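Local coordinates for toll-like receptor 13 (Mus musculus, PDB 4Z0C), which recognises bacterial 23S rRNA as an innate immune receptor and signals through MYD88 and TRAF6 to activate NF-kappa-B, its leucine-rich-repeat ectodomain forming this chain, at residues A[296-310]-A[319-331]. Sequence-based numbering, arbitrary orientation.
With NAG (2-acetamido-2-deoxy-beta-D-glucopyranose), chain P; NAG (2-acetamido-2-deoxy-beta-D-glucopyranose), chain G.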
loop_
_atom_site.group_PDB
_atom_site.type_symbol
_atom_site.label_atom_id
_atom_site.label_comp_id
_atom_site.label_asym_id
_atom_site.label_seq_id
_atom_site.Cartn_x
_atom_site.Cartn_y
_atom_site.Cartn_z
ATOM N N ILE A 296 -23.084 1.815 39.666
ATOM C CA ILE A 296 -23.684 0.722 38.904
ATOM C C ILE A 296 -24.438 -0.208 39.845
ATOM O O ILE A 296 -25.499 -0.716 39.501
ATOM C CB ILE A 296 -22.613 -0.081 38.106
ATOM C CG1 ILE A 296 -22.008 0.769 36.992
ATOM C CG2 ILE A 296 -23.193 -1.356 37.487
ATOM C CD1 ILE A 296 -20.808 0.108 36.336
ATOM N N LYS A 297 -23.876 -0.437 41.029
ATOM C CA LYS A 297 -24.497 -1.285 42.047
ATOM C C LYS A 297 -25.821 -0.686 42.524
ATOM O O LYS A 297 -26.799 -1.402 42.755
ATOM C CB LYS A 297 -23.553 -1.487 43.243
ATOM C CG LYS A 297 -22.506 -2.586 43.067
ATOM C CD LYS A 297 -21.412 -2.469 44.119
ATOM C CE LYS A 297 -20.405 -3.620 44.032
ATOM N NZ LYS A 297 -19.276 -3.489 45.002
ATOM N N GLN A 298 -25.852 0.633 42.665
ATOM C CA GLN A 298 -27.075 1.293 43.082
ATOM C C GLN A 298 -28.135 1.197 41.991
ATOM O O GLN A 298 -29.272 0.798 42.257
ATOM C CB GLN A 298 -26.806 2.757 43.425
ATOM C CG GLN A 298 -25.651 2.956 44.388
ATOM C CD GLN A 298 -25.522 4.396 44.837
ATOM O OE1 GLN A 298 -24.477 5.025 44.657
ATOM N NE2 GLN A 298 -26.590 4.929 45.435
ATOM N N LEU A 299 -27.733 1.517 40.762
ATOM C CA LEU A 299 -28.599 1.448 39.596
ATOM C C LEU A 299 -29.241 0.074 39.484
ATOM O O LEU A 299 -30.442 -0.033 39.268
ATOM C CB LEU A 299 -27.787 1.758 38.339
ATOM C CG LEU A 299 -28.494 1.769 36.985
ATOM C CD1 LEU A 299 -29.702 2.700 36.991
ATOM C CD2 LEU A 299 -27.513 2.187 35.895
ATOM N N ALA A 300 -28.445 -0.973 39.683
ATOM C CA ALA A 300 -28.937 -2.351 39.620
ATOM C C ALA A 300 -30.125 -2.648 40.548
ATOM O O ALA A 300 -30.898 -3.571 40.296
ATOM C CB ALA A 300 -27.803 -3.313 39.906
ATOM N N LYS A 301 -30.255 -1.874 41.624
ATOM C CA LYS A 301 -31.357 -2.032 42.574
ATOM C C LYS A 301 -32.633 -1.312 42.123
ATOM O O LYS A 301 -33.735 -1.834 42.259
ATOM C CB LYS A 301 -30.925 -1.540 43.960
ATOM C CG LYS A 301 -30.051 -2.529 44.703
ATOM C CD LYS A 301 -28.852 -1.863 45.356
ATOM C CE LYS A 301 -29.191 -1.193 46.669
ATOM N NZ LYS A 301 -27.937 -0.956 47.453
ATOM N N CYS A 302 -32.457 -0.128 41.544
ATOM C CA CYS A 302 -33.558 0.721 41.113
ATOM C C CYS A 302 -34.277 0.238 39.877
ATOM O O CYS A 302 -35.237 0.867 39.436
ATOM C CB CYS A 302 -33.033 2.120 40.799
ATOM S SG CYS A 302 -32.605 3.082 42.247
ATOM N N THR A 303 -33.809 -0.844 39.274
ATOM C CA THR A 303 -34.218 -1.061 37.896
ATOM C C THR A 303 -34.174 -2.513 37.410
ATOM O O THR A 303 -33.583 -3.368 38.048
ATOM C CB THR A 303 -33.396 -0.131 36.995
ATOM O OG1 THR A 303 -34.160 0.166 35.821
ATOM C CG2 THR A 303 -32.042 -0.758 36.650
ATOM N N ARG A 304 -34.815 -2.791 36.283
ATOM C CA ARG A 304 -34.747 -4.133 35.698
ATOM C C ARG A 304 -34.417 -4.108 34.184
ATOM O O ARG A 304 -35.241 -4.497 33.358
ATOM C CB ARG A 304 -36.056 -4.877 35.954
ATOM C CG ARG A 304 -35.929 -6.383 36.025
ATOM C CD ARG A 304 -37.238 -7.054 35.606
ATOM N NE ARG A 304 -37.088 -8.500 35.435
ATOM C CZ ARG A 304 -36.950 -9.134 34.269
ATOM N NH1 ARG A 304 -36.939 -8.467 33.114
ATOM N NH2 ARG A 304 -36.825 -10.456 34.265
ATOM N N LEU A 305 -33.209 -3.663 33.832
ATOM C CA LEU A 305 -32.849 -3.385 32.441
ATOM C C LEU A 305 -32.563 -4.613 31.589
ATOM O O LEU A 305 -32.059 -5.620 32.096
ATOM C CB LEU A 305 -31.646 -2.453 32.375
ATOM C CG LEU A 305 -31.783 -1.140 33.137
ATOM C CD1 LEU A 305 -30.455 -0.368 33.142
ATOM C CD2 LEU A 305 -32.916 -0.298 32.566
ATOM N N LEU A 306 -32.891 -4.506 30.294
ATOM C CA LEU A 306 -32.477 -5.476 29.265
ATOM C C LEU A 306 -31.190 -5.012 28.573
ATOM O O LEU A 306 -30.311 -5.815 28.254
ATOM C CB LEU A 306 -33.563 -5.641 28.195
ATOM C CG LEU A 306 -34.920 -6.177 28.671
ATOM C CD1 LEU A 306 -35.884 -6.459 27.484
ATOM C CD2 LEU A 306 -34.707 -7.422 29.525
ATOM N N PHE A 307 -31.098 -3.700 28.374
ATOM C CA PHE A 307 -29.982 -3.076 27.696
ATOM C C PHE A 307 -29.476 -1.904 28.528
ATOM O O PHE A 307 -30.195 -0.935 28.756
ATOM C CB PHE A 307 -30.422 -2.595 26.298
ATOM C CG PHE A 307 -29.346 -1.851 25.528
ATOM C CD1 PHE A 307 -28.003 -2.136 25.716
ATOM C CD2 PHE A 307 -29.687 -0.871 24.611
ATOM C CE1 PHE A 307 -27.028 -1.450 25.007
ATOM C CE2 PHE A 307 -28.712 -0.184 23.900
ATOM C CZ PHE A 307 -27.388 -0.473 24.097
ATOM N N LEU A 308 -28.220 -1.995 28.953
ATOM C CA LEU A 308 -27.541 -0.911 29.647
ATOM C C LEU A 308 -26.293 -0.484 28.849
ATOM O O LEU A 308 -25.455 -1.308 28.494
ATOM C CB LEU A 308 -27.161 -1.357 31.065
ATOM C CG LEU A 308 -26.262 -0.429 31.894
ATOM C CD1 LEU A 308 -26.863 0.972 32.040
ATOM C CD2 LEU A 308 -25.938 -1.023 33.263
ATOM N N ASP A 309 -26.181 0.809 28.563
ATOM C CA ASP A 309 -25.042 1.326 27.832
ATOM C C ASP A 309 -24.211 2.220 28.743
ATOM O O ASP A 309 -24.651 3.300 29.113
ATOM C CB ASP A 309 -25.493 2.120 26.608
ATOM C CG ASP A 309 -24.342 2.425 25.634
ATOM O OD1 ASP A 309 -23.188 2.659 26.080
ATOM O OD2 ASP A 309 -24.598 2.431 24.407
ATOM N N LEU A 310 -23.000 1.774 29.086
ATOM C CA LEU A 310 -22.142 2.529 29.994
ATOM C C LEU A 310 -20.902 3.091 29.317
ATOM O O LEU A 310 -19.905 3.366 29.976
ATOM C CB LEU A 310 -21.738 1.671 31.191
ATOM C CG LEU A 310 -22.822 1.442 32.252
ATOM C CD1 LEU A 310 -22.393 0.383 33.269
ATOM C CD2 LEU A 310 -23.159 2.752 32.934
ATOM N N LEU A 319 -13.292 -3.844 36.886
ATOM C CA LEU A 319 -14.548 -4.372 37.382
ATOM C C LEU A 319 -14.313 -5.786 37.876
ATOM O O LEU A 319 -14.180 -6.711 37.092
ATOM C CB LEU A 319 -15.620 -4.340 36.286
ATOM C CG LEU A 319 -16.122 -2.947 35.908
ATOM C CD1 LEU A 319 -16.720 -2.957 34.504
ATOM C CD2 LEU A 319 -17.155 -2.471 36.919
ATOM N N ASN A 320 -14.247 -5.956 39.185
ATOM C CA ASN A 320 -13.968 -7.276 39.729
ATOM C C ASN A 320 -14.773 -7.579 40.979
ATOM O O ASN A 320 -14.366 -8.406 41.786
ATOM C CB ASN A 320 -12.463 -7.440 39.994
ATOM C CG ASN A 320 -11.924 -6.443 41.019
ATOM O OD1 ASN A 320 -12.564 -5.436 41.324
ATOM N ND2 ASN A 320 -10.728 -6.728 41.547
ATOM N N ASP A 321 -15.928 -6.931 41.125
ATOM C CA ASP A 321 -16.636 -6.970 42.400
ATOM C C ASP A 321 -18.161 -6.969 42.306
ATOM O O ASP A 321 -18.822 -6.064 42.829
ATOM C CB ASP A 321 -16.188 -5.790 43.259
ATOM C CG ASP A 321 -16.446 -6.015 44.711
ATOM O OD1 ASP A 321 -16.448 -7.191 45.134
ATOM O OD2 ASP A 321 -16.681 -5.017 45.418
ATOM N N SER A 322 -18.713 -7.953 41.600
ATOM C CA SER A 322 -20.157 -8.157 41.573
ATOM C C SER A 322 -20.984 -6.945 41.136
ATOM O O SER A 322 -22.154 -6.849 41.484
ATOM C CB SER A 322 -20.631 -8.669 42.940
ATOM O OG SER A 322 -19.875 -9.802 43.338
ATOM N N GLU A 323 -20.386 -6.034 40.371
ATOM C CA GLU A 323 -21.071 -4.803 39.936
ATOM C C GLU A 323 -22.409 -5.008 39.231
ATOM O O GLU A 323 -23.320 -4.182 39.351
ATOM C CB GLU A 323 -20.160 -3.946 39.048
ATOM C CG GLU A 323 -19.153 -3.093 39.819
ATOM C CD GLU A 323 -17.897 -3.848 40.237
ATOM O OE1 GLU A 323 -17.204 -3.356 41.158
ATOM O OE2 GLU A 323 -17.609 -4.930 39.666
ATOM N N PHE A 324 -22.512 -6.081 38.458
ATOM C CA PHE A 324 -23.683 -6.291 37.619
ATOM C C PHE A 324 -24.592 -7.378 38.147
ATOM O O PHE A 324 -25.627 -7.668 37.544
ATOM C CB PHE A 324 -23.251 -6.607 36.168
ATOM C CG PHE A 324 -22.547 -5.468 35.498
ATOM C CD1 PHE A 324 -23.278 -4.432 34.925
ATOM C CD2 PHE A 324 -21.157 -5.414 35.461
ATOM C CE1 PHE A 324 -22.644 -3.360 34.314
ATOM C CE2 PHE A 324 -20.510 -4.352 34.856
ATOM C CZ PHE A 324 -21.251 -3.320 34.277
ATOM N N ASN A 325 -24.221 -7.973 39.275
ATOM C CA ASN A 325 -24.941 -9.156 39.748
ATOM C C ASN A 325 -26.400 -8.935 40.155
ATOM O O ASN A 325 -27.197 -9.877 40.151
ATOM C CB ASN A 325 -24.142 -9.924 40.801
ATOM C CG ASN A 325 -22.930 -10.629 40.199
ATOM O OD1 ASN A 325 -22.861 -10.840 38.982
ATOM N ND2 ASN A 325 -21.972 -10.994 41.044
ATOM N N ALA A 326 -26.756 -7.701 40.497
ATOM C CA ALA A 326 -28.150 -7.389 40.792
ATOM C C ALA A 326 -28.901 -7.028 39.505
ATOM O O ALA A 326 -30.032 -6.538 39.541
ATOM C CB ALA A 326 -28.250 -6.270 41.817
ATOM N N LEU A 327 -28.269 -7.278 38.364
ATOM C CA LEU A 327 -28.900 -7.025 37.075
ATOM C C LEU A 327 -29.004 -8.259 36.174
ATOM O O LEU A 327 -28.651 -8.198 35.004
ATOM C CB LEU A 327 -28.168 -5.896 36.346
ATOM C CG LEU A 327 -28.802 -4.512 36.493
ATOM C CD1 LEU A 327 -27.898 -3.396 36.013
ATOM C CD2 LEU A 327 -30.125 -4.472 35.721
ATOM N N PRO A 328 -29.526 -9.382 36.705
ATOM C CA PRO A 328 -29.523 -10.609 35.895
ATOM C C PRO A 328 -30.424 -10.537 34.655
ATOM O O PRO A 328 -30.407 -11.458 33.840
ATOM C CB PRO A 328 -30.068 -11.659 36.869
ATOM C CG PRO A 328 -30.958 -10.885 37.782
ATOM C CD PRO A 328 -30.279 -9.558 37.967
ATOM N N SER A 329 -31.210 -9.472 34.523
ATOM C CA SER A 329 -32.100 -9.330 33.375
ATOM C C SER A 329 -31.359 -8.900 32.103
ATOM O O SER A 329 -31.899 -9.037 31.002
ATOM C CB SER A 329 -33.210 -8.332 33.669
ATOM O OG SER A 329 -32.672 -7.078 34.054
ATOM N N LEU A 330 -30.145 -8.367 32.261
ATOM C CA LEU A 330 -29.362 -7.833 31.133
ATOM C C LEU A 330 -29.209 -8.767 29.941
ATOM O O LEU A 330 -28.747 -9.907 30.079
ATOM C CB LEU A 330 -27.972 -7.379 31.581
ATOM C CG LEU A 330 -27.895 -5.977 32.180
ATOM C CD1 LEU A 330 -26.484 -5.716 32.685
ATOM C CD2 LEU A 330 -28.296 -4.942 31.135
ATOM N N GLN A 331 -29.573 -8.260 28.764
ATOM C CA GLN A 331 -29.316 -8.989 27.527
ATOM C C GLN A 331 -28.088 -8.432 26.800
ATOM O O GLN A 331 -27.277 -9.187 26.285
ATOM C CB GLN A 331 -30.539 -8.942 26.605
ATOM C CG GLN A 331 -31.748 -9.606 27.211
ATOM C CD GLN A 331 -33.000 -9.507 26.339
ATOM O OE1 GLN A 331 -33.093 -8.674 25.434
ATOM N NE2 GLN A 331 -33.983 -10.331 26.649
HETATM C C1 NAG P . -10.252 -5.717 42.470
HETATM C C2 NAG P . -10.058 -6.503 43.773
HETATM C C3 NAG P . -9.206 -5.740 44.795
HETATM C C4 NAG P . -7.927 -5.211 44.164
HETATM C C5 NAG P . -8.244 -4.388 42.914
HETATM C C6 NAG P . -6.965 -3.931 42.194
HETATM C C7 NAG P . -11.794 -8.055 44.626
HETATM C C8 NAG P . -12.872 -8.147 45.664
HETATM N N2 NAG P . -11.362 -6.822 44.336
HETATM O O3 NAG P . -8.858 -6.556 45.900
HETATM O O4 NAG P . -7.218 -4.441 45.123
HETATM O O5 NAG P . -9.065 -5.097 41.994
HETATM O O6 NAG P . -6.282 -4.996 41.554
HETATM O O7 NAG P . -11.365 -9.083 44.104
HETATM C C1 NAG G . -33.730 -14.925 30.985
HETATM C C2 NAG G . -34.799 -14.356 31.936
HETATM C C3 NAG G . -36.052 -15.242 31.964
HETATM C C4 NAG G . -36.509 -15.615 30.550
HETATM C C5 NAG G . -35.339 -16.150 29.709
HETATM C C6 NAG G . -35.696 -16.597 28.269
HETATM C C7 NAG G . -34.301 -12.971 33.918
HETATM C C8 NAG G . -33.522 -12.850 35.187
HETATM N N2 NAG G . -34.266 -14.150 33.283
HETATM O O3 NAG G . -37.110 -14.597 32.644
HETATM O O4 NAG G . -37.542 -16.574 30.644
HETATM O O5 NAG G . -34.296 -15.194 29.710
HETATM O O6 NAG G . -36.133 -15.592 27.362
HETATM O O7 NAG G . -34.936 -11.996 33.530
#
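Lys297 and Asp321 form a salt bridge at one end of the contact, NZ reaching OD2 at 3.0 Å from above the carboxylate plane. The lysine chain runs out extended beyond CG and meets the aspartate nearly at right angles. Close by, Glu323 takes the backbone N-H of Asp321 on the syn side of OE2, which links the aspartate's backbone to the type I turn Ser322-Asn325 that follows; that same oxygen is also hydrogen-bonded to Thr347 OG1 of the next repeat. At the far end, Gln331 N gives a hydrogen bond to Leu306 O (2.6 Å), lying in the carbonyl plane on a lone pair. Ser329 OG, set between its own backbone N and carbonyl carbon (chi1 56°), donates to Leu305 O at 2.5 Å from above that carbonyl's plane. Its CB lies over one face of the Arg304 guanidinium. All this belongs to the leucine-rich-repeat solenoid: strand 307-309 lines the concave side, residues 319-326 come back on the convex side of the same repeat and pack beside helix 293-302, and residues 329-331 lead into the neighbouring strand 332-334. Between the polar ends the filling is apolar. Ala300 CB sits 3.5 Å from Ala326 CB and also meets Leu327 CG, while Leu327 CD2 touches the backbone N and CB of Leu305. Leu330 CD2 packs on Leu308 CB at 3.8 Å. Phe324 starts away from 296-310, but its ring reaches back to it, taking Ile296 CG2 over one face in a CH-pi contact (4.2 Å to the ring centroid), while Leu308 CD2 and Leu310 CD1 come in at the ring edge.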